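Local coordinates for protein arylamine n-acetyltransferase (PDB 1W5R) that probably transfers an acetyl group from acetyl-CoA to arylamines, at residues 34-46 with 63-76. The protein carries 1 engineered substitution. Residues are numbered along the deposited sequence; the frame is centred on the assembly and turned at random.
Sequences AHNRSIPFENLDP and KLVDRRRGGYQYEH. Engineered in segment 63-76: Gln73 (natural residue Cys).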
loop_
_atom_site.group_PDB
_atom_site.type_symbol
_atom_site.label_atom_id
_atom_site.label_comp_id
_atom_site.label_asym_id
_atom_site.label_seq_id
_atom_site.Cartn_x
_atom_site.Cartn_y
_atom_site.Cartn_z
ATOM N N ALA A 34 -4.971 23.760 -3.182
ATOM C CA ALA A 34 -6.226 23.483 -2.499
ATOM C C ALA A 34 -7.174 22.676 -3.391
ATOM O O ALA A 34 -7.818 21.722 -2.937
ATOM C CB ALA A 34 -6.885 24.798 -2.076
ATOM N N HIS A 35 -7.233 23.056 -4.662
ATOM C CA HIS A 35 -8.029 22.316 -5.642
ATOM C C HIS A 35 -7.536 20.858 -5.750
ATOM O O HIS A 35 -8.340 19.912 -5.693
ATOM C CB HIS A 35 -7.982 23.046 -6.984
ATOM C CG HIS A 35 -8.917 22.503 -8.023
ATOM N ND1 HIS A 35 -9.919 23.272 -8.583
ATOM C CD2 HIS A 35 -8.988 21.290 -8.628
ATOM C CE1 HIS A 35 -10.566 22.554 -9.485
ATOM N NE2 HIS A 35 -10.023 21.349 -9.531
ATOM N N ASN A 36 -6.217 20.688 -5.839
ATOM C CA ASN A 36 -5.604 19.362 -5.947
ATOM C C ASN A 36 -6.091 18.416 -4.856
ATOM O O ASN A 36 -6.373 17.245 -5.123
ATOM C CB ASN A 36 -4.078 19.461 -5.784
ATOM C CG ASN A 36 -3.343 19.920 -7.047
ATOM O OD1 ASN A 36 -3.822 19.817 -8.196
ATOM N ND2 ASN A 36 -2.139 20.393 -6.835
ATOM N N ARG A 37 -6.140 18.907 -3.618
ATOM C CA ARG A 37 -6.462 18.030 -2.499
ATOM C C ARG A 37 -7.944 17.891 -2.216
ATOM O O ARG A 37 -8.336 17.019 -1.448
ATOM C CB ARG A 37 -5.738 18.450 -1.200
ATOM C CG ARG A 37 -6.252 19.744 -0.556
ATOM C CD ARG A 37 -5.525 20.057 0.743
ATOM N NE ARG A 37 -4.125 20.433 0.524
ATOM C CZ ARG A 37 -3.687 21.684 0.372
ATOM N NH1 ARG A 37 -2.385 21.903 0.201
ATOM N NH2 ARG A 37 -4.538 22.723 0.382
ATOM N N SER A 38 -8.756 18.769 -2.812
ATOM C CA SER A 38 -10.179 18.868 -2.454
ATOM C C SER A 38 -11.186 18.307 -3.453
ATOM O O SER A 38 -12.247 17.815 -3.037
ATOM C CB SER A 38 -10.553 20.332 -2.197
ATOM O OG SER A 38 -9.775 20.910 -1.161
ATOM N N ILE A 39 -10.883 18.437 -4.744
ATOM C CA ILE A 39 -11.820 18.000 -5.786
ATOM C C ILE A 39 -11.122 16.879 -6.565
ATOM O O ILE A 39 -10.124 17.123 -7.241
ATOM C CB ILE A 39 -12.257 19.160 -6.735
ATOM C CG1 ILE A 39 -12.766 20.375 -5.935
ATOM C CG2 ILE A 39 -13.336 18.679 -7.713
ATOM C CD1 ILE A 39 -13.186 21.571 -6.824
ATOM N N PRO A 40 -11.629 15.648 -6.440
ATOM C CA PRO A 40 -10.943 14.553 -7.104
ATOM C C PRO A 40 -11.187 14.497 -8.613
ATOM O O PRO A 40 -12.196 15.007 -9.114
ATOM C CB PRO A 40 -11.537 13.323 -6.416
ATOM C CG PRO A 40 -12.960 13.736 -6.114
ATOM C CD PRO A 40 -12.826 15.189 -5.706
ATOM N N PHE A 41 -10.245 13.889 -9.326
ATOM C CA PHE A 41 -10.493 13.447 -10.691
ATOM C C PHE A 41 -11.424 12.230 -10.595
ATOM O O PHE A 41 -11.209 11.323 -9.788
ATOM C CB PHE A 41 -9.175 13.049 -11.363
ATOM C CG PHE A 41 -9.309 12.706 -12.809
ATOM C CD1 PHE A 41 -8.914 13.622 -13.787
ATOM C CD2 PHE A 41 -9.815 11.460 -13.207
ATOM C CE1 PHE A 41 -9.023 13.307 -15.151
ATOM C CE2 PHE A 41 -9.938 11.134 -14.568
ATOM C CZ PHE A 41 -9.544 12.070 -15.543
ATOM N N GLU A 42 -12.482 12.222 -11.397
ATOM C CA GLU A 42 -13.299 11.005 -11.542
ATOM C C GLU A 42 -14.030 11.035 -12.867
ATOM O O GLU A 42 -14.324 12.107 -13.414
ATOM C CB GLU A 42 -14.317 10.834 -10.414
ATOM C CG GLU A 42 -15.172 12.083 -10.201
ATOM C CD GLU A 42 -16.655 11.832 -10.279
ATOM O OE1 GLU A 42 -17.099 11.202 -11.265
ATOM O OE2 GLU A 42 -17.375 12.313 -9.388
ATOM N N ASN A 43 -14.332 9.846 -13.371
ATOM C CA ASN A 43 -15.104 9.715 -14.608
ATOM C C ASN A 43 -16.351 8.853 -14.403
ATOM O O ASN A 43 -16.716 8.098 -15.287
ATOM C CB ASN A 43 -14.246 9.095 -15.716
ATOM C CG ASN A 43 -13.964 7.631 -15.451
ATOM O OD1 ASN A 43 -13.752 7.248 -14.300
ATOM N ND2 ASN A 43 -13.979 6.805 -16.502
ATOM N N LEU A 44 -16.988 8.951 -13.244
ATOM C CA LEU A 44 -18.175 8.120 -13.010
ATOM C C LEU A 44 -19.293 8.402 -14.023
ATOM O O LEU A 44 -20.006 7.476 -14.416
ATOM C CB LEU A 44 -18.697 8.286 -11.592
ATOM C CG LEU A 44 -17.807 7.606 -10.548
ATOM C CD1 LEU A 44 -17.982 8.300 -9.201
ATOM C CD2 LEU A 44 -18.077 6.099 -10.454
ATOM N N ASP A 45 -19.436 9.656 -14.462
ATOM C CA ASP A 45 -20.495 9.956 -15.438
ATOM C C ASP A 45 -20.275 9.178 -16.750
ATOM O O ASP A 45 -21.126 8.376 -17.119
ATOM C CB ASP A 45 -20.650 11.464 -15.684
ATOM C CG ASP A 45 -21.480 12.156 -14.605
ATOM O OD1 ASP A 45 -21.903 11.500 -13.616
ATOM O OD2 ASP A 45 -21.709 13.383 -14.747
ATOM N N PRO A 46 -19.138 9.384 -17.455
ATOM C CA PRO A 46 -18.954 8.612 -18.706
ATOM C C PRO A 46 -18.964 7.105 -18.492
ATOM O O PRO A 46 -19.440 6.372 -19.361
ATOM C CB PRO A 46 -17.584 9.049 -19.229
ATOM C CG PRO A 46 -17.165 10.202 -18.433
ATOM C CD PRO A 46 -18.064 10.378 -17.250
ATOM N N LYS A 63 -22.026 20.705 -10.651
ATOM C CA LYS A 63 -21.536 19.356 -10.404
ATOM C C LYS A 63 -20.354 19.285 -9.428
ATOM O O LYS A 63 -20.403 18.554 -8.445
ATOM C CB LYS A 63 -21.169 18.667 -11.719
ATOM C CG LYS A 63 -20.687 17.239 -11.535
ATOM C CD LYS A 63 -20.293 16.597 -12.850
ATOM C CE LYS A 63 -19.706 15.220 -12.632
ATOM N NZ LYS A 63 -19.299 14.586 -13.910
ATOM N N LEU A 64 -19.289 20.030 -9.713
ATOM C CA LEU A 64 -18.048 19.857 -8.948
ATOM C C LEU A 64 -18.042 20.590 -7.615
ATOM O O LEU A 64 -17.251 20.261 -6.728
ATOM C CB LEU A 64 -16.830 20.287 -9.765
ATOM C CG LEU A 64 -16.228 19.213 -10.671
ATOM C CD1 LEU A 64 -17.199 18.827 -11.764
ATOM C CD2 LEU A 64 -14.900 19.709 -11.257
ATOM N N VAL A 65 -18.908 21.592 -7.489
ATOM C CA VAL A 65 -19.004 22.345 -6.247
ATOM C C VAL A 65 -20.269 21.935 -5.485
ATOM O O VAL A 65 -20.173 21.326 -4.419
ATOM C CB VAL A 65 -18.920 23.873 -6.484
ATOM C CG1 VAL A 65 -19.142 24.644 -5.171
ATOM C CG2 VAL A 65 -17.572 24.244 -7.153
ATOM N N ASP A 66 -21.439 22.210 -6.058
ATOM C CA ASP A 66 -22.700 22.045 -5.317
ATOM C C ASP A 66 -23.052 20.595 -5.017
ATOM O O ASP A 66 -23.635 20.300 -3.970
ATOM C CB ASP A 66 -23.869 22.704 -6.056
ATOM C CG ASP A 66 -23.685 24.207 -6.234
ATOM O OD1 ASP A 66 -22.853 24.823 -5.525
ATOM O OD2 ASP A 66 -24.377 24.774 -7.100
ATOM N N ARG A 67 -22.712 19.689 -5.931
ATOM C CA ARG A 67 -23.064 18.274 -5.753
ATOM C C ARG A 67 -21.938 17.418 -5.173
ATOM O O ARG A 67 -22.112 16.208 -4.984
ATOM C CB ARG A 67 -23.611 17.663 -7.055
ATOM C CG ARG A 67 -24.795 18.449 -7.642
ATOM C CD ARG A 67 -25.601 17.726 -8.725
ATOM N NE ARG A 67 -24.860 16.710 -9.450
ATOM C CZ ARG A 67 -24.434 16.821 -10.701
ATOM N NH1 ARG A 67 -24.660 17.926 -11.407
ATOM N NH2 ARG A 67 -23.769 15.812 -11.243
ATOM N N ARG A 68 -20.787 18.042 -4.911
ATOM C CA ARG A 68 -19.644 17.371 -4.277
ATOM C C ARG A 68 -19.214 16.113 -5.043
ATOM O O ARG A 68 -18.884 15.070 -4.473
ATOM C CB ARG A 68 -19.909 17.111 -2.785
ATOM C CG ARG A 68 -20.101 18.411 -1.997
ATOM C CD ARG A 68 -20.564 18.152 -0.568
ATOM N NE ARG A 68 -20.843 19.398 0.150
ATOM C CZ ARG A 68 -21.378 19.473 1.369
ATOM N NH1 ARG A 68 -21.704 18.369 2.037
ATOM N NH2 ARG A 68 -21.594 20.663 1.923
ATOM N N ARG A 69 -19.250 16.249 -6.359
ATOM C CA ARG A 69 -18.701 15.271 -7.278
ATOM C C ARG A 69 -17.336 15.780 -7.700
ATOM O O ARG A 69 -17.020 16.952 -7.500
ATOM C CB ARG A 69 -19.601 15.186 -8.511
ATOM C CG ARG A 69 -20.971 14.512 -8.244
ATOM C CD ARG A 69 -20.871 13.003 -8.126
ATOM N NE ARG A 69 -20.178 12.428 -9.271
ATOM C CZ ARG A 69 -20.745 12.135 -10.444
ATOM N NH1 ARG A 69 -19.996 11.638 -11.422
ATOM N NH2 ARG A 69 -22.058 12.331 -10.651
ATOM N N GLY A 70 -16.522 14.901 -8.281
ATOM C CA GLY A 70 -15.344 15.364 -8.999
ATOM C C GLY A 70 -15.669 15.456 -10.478
ATOM O O GLY A 70 -16.831 15.501 -10.892
ATOM N N GLY A 71 -14.634 15.470 -11.293
ATOM C CA GLY A 71 -14.822 15.450 -12.737
ATOM C C GLY A 71 -13.525 15.098 -13.408
ATOM O O GLY A 71 -12.540 14.755 -12.728
ATOM N N TYR A 72 -13.535 15.109 -14.736
ATOM C CA TYR A 72 -12.320 14.824 -15.484
ATOM C C TYR A 72 -11.708 16.103 -16.078
ATOM O O TYR A 72 -12.077 17.202 -15.638
ATOM C CB TYR A 72 -12.499 13.626 -16.446
ATOM C CG TYR A 72 -13.319 13.822 -17.715
ATOM C CD1 TYR A 72 -13.452 12.760 -18.604
ATOM C CD2 TYR A 72 -13.894 15.051 -18.057
ATOM C CE1 TYR A 72 -14.162 12.881 -19.793
ATOM C CE2 TYR A 72 -14.595 15.193 -19.270
ATOM C CZ TYR A 72 -14.715 14.089 -20.132
ATOM O OH TYR A 72 -15.367 14.174 -21.343
ATOM N N GLN A 73 -10.775 15.986 -17.012
ATOM C CA GLN A 73 -9.933 17.120 -17.392
ATOM C C GLN A 73 -10.712 18.380 -17.783
ATOM O O GLN A 73 -10.376 19.496 -17.351
ATOM C CB GLN A 73 -8.951 16.723 -18.511
ATOM C CG GLN A 73 -9.525 16.044 -19.736
ATOM C CD GLN A 73 -9.625 14.516 -19.611
ATOM O OE1 GLN A 73 -9.702 13.975 -18.512
ATOM N NE2 GLN A 73 -9.620 13.829 -20.750
ATOM N N TYR A 74 -11.743 18.212 -18.609
ATOM C CA TYR A 74 -12.514 19.377 -19.077
ATOM C C TYR A 74 -13.314 20.057 -17.972
ATOM O O TYR A 74 -13.558 21.285 -17.993
ATOM C CB TYR A 74 -13.462 18.977 -20.186
ATOM C CG TYR A 74 -12.803 18.484 -21.442
ATOM C CD1 TYR A 74 -12.689 17.117 -21.706
ATOM C CD2 TYR A 74 -12.280 19.383 -22.378
ATOM C CE1 TYR A 74 -12.077 16.653 -22.878
ATOM C CE2 TYR A 74 -11.672 18.935 -23.555
ATOM C CZ TYR A 74 -11.565 17.571 -23.796
ATOM O OH TYR A 74 -10.998 17.096 -24.956
ATOM N N GLU A 75 -13.733 19.249 -17.009
ATOM C CA GLU A 75 -14.526 19.758 -15.897
ATOM C C GLU A 75 -13.639 20.504 -14.916
ATOM O O GLU A 75 -13.975 21.602 -14.461
ATOM C CB GLU A 75 -15.287 18.611 -15.219
ATOM C CG GLU A 75 -16.342 18.010 -16.131
ATOM C CD GLU A 75 -16.874 16.690 -15.632
ATOM O OE1 GLU A 75 -18.095 16.620 -15.346
ATOM O OE2 GLU A 75 -16.085 15.716 -15.556
ATOM N N HIS A 76 -12.492 19.908 -14.591
ATOM C CA HIS A 76 -11.539 20.532 -13.669
ATOM C C HIS A 76 -10.999 21.848 -14.155
ATOM O O HIS A 76 -11.113 22.871 -13.476
ATOM C CB HIS A 76 -10.375 19.586 -13.419
ATOM C CG HIS A 76 -10.635 18.625 -12.309
ATOM N ND1 HIS A 76 -10.569 18.996 -10.981
ATOM C CD2 HIS A 76 -11.012 17.323 -12.323
ATOM C CE1 HIS A 76 -10.868 17.955 -10.224
ATOM N NE2 HIS A 76 -11.150 16.929 -11.014
HETATM O O HOH W 1 -16.104 12.998 -15.486
HETATM O O HOH W 2 -17.868 12.155 -13.716
HETATM O O HOH W 3 -23.618 14.454 -13.328
#
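Glu42 and Arg69 meet side-on with their flat groups only 21° apart: Arg69 NE reaches Glu42 OE2 at 2.8 Å and Arg69 NH1 reaches Glu42 OE1 at 2.9 Å, each on a syn lone pair. Glu42 CG lies between the backbone N and the carbonyl carbon (chi1 52°) and the chain bends again at chi2, which brings the carboxylate to Arg69; CG itself sits 3.5 Å from Gly70 CA. Gly70 N gives OE2 a second bond from the anti side, and Leu44 N meets OE1 nearly along its C-O bond, so four N-H groups hold the acid. Asp45 turns its carboxylate 79° to the same guanidinium; Arg69 NH1 and NH2 converge on OD1 from one face. NH2 also pairs with Asp262. The backbones join through a single beta bridge, Phe41 with Gly71: Glu42 N donates to Gly71 O at 2.9 Å and Gly71 N returns a weak bond to Pro40 O (3.3 Å). Strand 41-42 edges the sheet continued by 212-216, and the opposing loop leads into helix 73-87, whose first residue is the engineered Gln73. In arylamine N-acetyltransferases this helix start carries the catalytic cysteine of a Cys-His-Asp triad. The Gln73 amide, bonded through NE2 to Thr112 O, places OE1 at the Phe41 ring edge, 3.5 Å from CE1, while Tyr72 CA lies over a ring face. His76 makes two bonds across the contact: NE2 to Pro40 O from above the carbonyl plane, and ND1 with His35 NE2 (2.8 Å, either could donate); His35 ND1 bonds Tyr11 OH. The Asp45 OD2 side is looser and wetter: Lys63 NZ salt-bridges OD2 through a weak bond and Glu75 OE1 at 2.8 Å, and a water joins OD2, weakly, to solvent-exposed Arg67.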